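Local coordinates for pectinesterase (Aspergillus niger, PDB 5C1E), which hydrolyses the methyl esters of galacturonosyl units in pectin, releasing methanol, and is probably involved in the maceration and soft-rotting of plant tissue, at residues A[11-16]-A[23-28]. Numbering follows the deposited sequence.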
ATOM      1  N   LEU A  11      22.837   7.451  -4.651  1.00 21.47           N
ATOM      2  CA  LEU A  11      22.993   7.427  -6.104  1.00 21.61           C
ATOM      3  C   LEU A  11      21.909   8.337  -6.701  1.00 21.04           C
ATOM      4  O   LEU A  11      20.832   8.471  -6.119  1.00 20.06           O
ATOM      5  CB  LEU A  11      22.813   6.011  -6.647  1.00 22.62           C
ATOM      6  CG  LEU A  11      23.894   4.946  -6.415  1.00 24.00           C
ATOM      7  CD1 LEU A  11      24.165   4.709  -4.949  1.00 25.47           C
ATOM      8  CD2 LEU A  11      23.489   3.643  -7.085  1.00 24.06           C
ATOM      9  N   THR A  12      22.179   8.945  -7.853  1.00 19.34           N
ATOM     10  CA  THR A  12      21.211   9.875  -8.447  1.00 18.66           C
ATOM     11  C   THR A  12      20.673   9.368  -9.771  1.00 18.09           C
ATOM     12  O   THR A  12      21.443   8.961 -10.630  1.00 18.26           O
ATOM     13  CB  THR A  12      21.804  11.246  -8.715  1.00 18.90           C
ATOM     14  OG1 THR A  12      22.966  11.105  -9.546  1.00 19.52           O
ATOM     15  CG2 THR A  12      22.177  11.944  -7.404  1.00 19.10           C
ATOM     16  N   VAL A  13      19.357   9.454  -9.931  1.00 17.50           N
ATOM     17  CA  VAL A  13      18.675   9.106 -11.163  1.00 16.85           C
ATOM     18  C   VAL A  13      17.973  10.348 -11.676  1.00 17.38           C
ATOM     19  O   VAL A  13      17.351  11.061 -10.896  1.00 17.41           O
ATOM     20  CB  VAL A  13      17.598   8.033 -10.937  1.00 16.93           C
ATOM     21  CG1 VAL A  13      16.810   7.792 -12.216  1.00 16.63           C
ATOM     22  CG2 VAL A  13      18.228   6.724 -10.447  1.00 17.23           C
ATOM     23  N   GLY A  14      18.068  10.598 -12.977  1.00 17.12           N
ATOM     24  CA  GLY A  14      17.301  11.661 -13.613  1.00 17.64           C
ATOM     25  C   GLY A  14      17.973  12.138 -14.866  1.00 17.53           C
ATOM     26  O   GLY A  14      19.071  11.693 -15.202  1.00 18.41           O
ATOM     27  N   SER A  15      17.330  13.067 -15.547  1.00 17.24           N
ATOM     28  CA  SER A  15      17.875  13.626 -16.774  1.00 18.27           C
ATOM     29  C   SER A  15      19.295  14.162 -16.576  1.00 18.78           C
ATOM     30  O   SER A  15      20.140  14.047 -17.452  1.00 18.75           O
ATOM     31  CB  SER A  15      16.947  14.733 -17.304  1.00 19.02           C
ATOM     32  OG  SER A  15      17.441  15.239 -18.546  1.00 19.40           O
ATOM     33  N   ASP A  16      19.567  14.747 -15.422  1.00 18.90           N
ATOM     34  CA  ASP A  16      20.895  15.278 -15.146  1.00 19.93           C
ATOM     35  C   ASP A  16      21.595  14.574 -14.010  1.00 20.45           C
ATOM     36  O   ASP A  16      22.489  15.142 -13.399  1.00 21.32           O
ATOM     37  CB  ASP A  16      20.789  16.772 -14.872  1.00 20.03           C
ATOM     38  CG  ASP A  16      20.118  17.486 -15.998  1.00 19.91           C
ATOM     39  OD1 ASP A  16      20.506  17.176 -17.152  1.00 20.64           O
ATOM     40  OD2 ASP A  16      19.223  18.335 -15.749  1.00 19.20           O
ATOM     41  N   GLY A  23      16.163   1.524 -12.892  1.00 17.67           N
ATOM     42  CA  GLY A  23      16.747   0.203 -13.078  1.00 18.40           C
ATOM     43  C   GLY A  23      18.267   0.205 -13.153  1.00 18.91           C
ATOM     44  O   GLY A  23      18.918  -0.676 -12.612  1.00 19.20           O
ATOM     45  N   ASP A  24      18.836   1.192 -13.836  1.00 19.45           N
ATOM     46  CA  ASP A  24      20.291   1.294 -13.922  1.00 21.34           C
ATOM     47  C   ASP A  24      20.900   1.562 -12.554  1.00 20.08           C
ATOM     48  O   ASP A  24      21.949   1.011 -12.239  1.00 20.23           O
ATOM     49  CB  ASP A  24      20.708   2.376 -14.913  1.00 21.90           C
ATOM     50  CG  ASP A  24      20.440   1.987 -16.351  1.00 23.17           C
ATOM     51  OD1 ASP A  24      20.158   0.818 -16.631  1.00 24.68           O
ATOM     52  OD2 ASP A  24      20.515   2.876 -17.204  1.00 27.09           O
ATOM     53  N   ALA A  25      20.251   2.399 -11.730  1.00 19.36           N
ATOM     54  CA  ALA A  25      20.768   2.674 -10.376  1.00 19.45           C
ATOM     55  C   ALA A  25      20.671   1.445  -9.460  1.00 19.77           C
ATOM     56  O   ALA A  25      21.602   1.144  -8.708  1.00 19.93           O
ATOM     57  CB  ALA A  25      20.053   3.852  -9.733  1.00 19.90           C
ATOM     58  N   LEU A  26      19.534   0.753  -9.516  1.00 19.97           N
ATOM     59  CA  LEU A  26      19.364  -0.512  -8.797  1.00 20.55           C
ATOM     60  C   LEU A  26      20.460  -1.521  -9.198  1.00 21.77           C
ATOM     61  O   LEU A  26      21.072  -2.145  -8.333  1.00 22.56           O
ATOM     62  CB  LEU A  26      17.974  -1.109  -9.065  1.00 20.64           C
ATOM     63  CG  LEU A  26      16.781  -0.340  -8.487  1.00 19.86           C
ATOM     64  CD1 LEU A  26      15.465  -0.926  -8.986  1.00 20.49           C
ATOM     65  CD2 LEU A  26      16.829  -0.350  -6.966  1.00 19.98           C
ATOM     66  N   ASP A  27      20.696  -1.664 -10.506  1.00 22.69           N
ATOM     67  CA  ASP A  27      21.787  -2.522 -11.018  1.00 22.33           C
ATOM     68  C   ASP A  27      23.135  -2.098 -10.446  1.00 21.71           C
ATOM     69  O   ASP A  27      23.953  -2.949 -10.069  1.00 23.14           O
ATOM     70  CB  ASP A  27      21.861  -2.502 -12.564  1.00 22.65           C
ATOM     71  CG  ASP A  27      20.681  -3.222 -13.243  1.00 23.57           C
ATOM     72  OD1 ASP A  27      19.934  -3.953 -12.578  1.00 24.50           O
ATOM     73  OD2 ASP A  27      20.501  -3.051 -14.463  1.00 25.79           O
ATOM     74  N   ALA A  28      23.377  -0.795 -10.390  1.00 20.11           N
ATOM     75  CA  ALA A  28      24.631  -0.264  -9.864  1.00 20.56           C
ATOM     76  C   ALA A  28      24.902  -0.617  -8.398  1.00 21.24           C
ATOM     77  O   ALA A  28      26.038  -0.559  -7.964  1.00 20.82           O
ATOM     78  CB  ALA A  28      24.696   1.244 -10.047  1.00 20.58           C
TER
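Equivalent torsions send Val13 CG2 and Leu11 CG toward the helix: both are anti to the carbonyl carbon, Val13 with CG1 anti to the backbone N (chi1 174°) and Leu11 at chi1 -72°, with CD2 extended anti to CA. Val13 CG2 meets Ala25 CB methyl to methyl at 3.5 Å, tighter than usual for two carbons. Leu11 CD2 lies 3.5 Å from the carbonyl oxygen of Ala25 and 4.0 Å from Ala28 CB, one turn further along; CD2 thus bridges two successive helix turns, and 4.3 Å separates it from Ala25 CB. Strand 11-13 and helix segment 23-28 run nearly antiparallel, at 162°, their axes 8.6 Å apart, a close approach probably made possible by the small alanine side chains on this face. They belong to a beta-alpha-beta unit completed by strand 36-40; strand 11-13 is the outermost strand of its parallel sheet, which places this unit at the N-terminal end of the parallel beta-helix. Ile38 of strand 36-40 touches both Val13 and Ala25, while Tyr19 lies against Leu11, Ala25 and Ala28. No hydrogen bond or salt bridge crosses between 11-16 and 23-28, so the two segments hold each other directly by van der Waals contact, with burial strongest where Val13 meets Ala25 and weaker toward Ala28, and with Leu11 CD2 lying against a carbonyl oxygen as well as methyl groups.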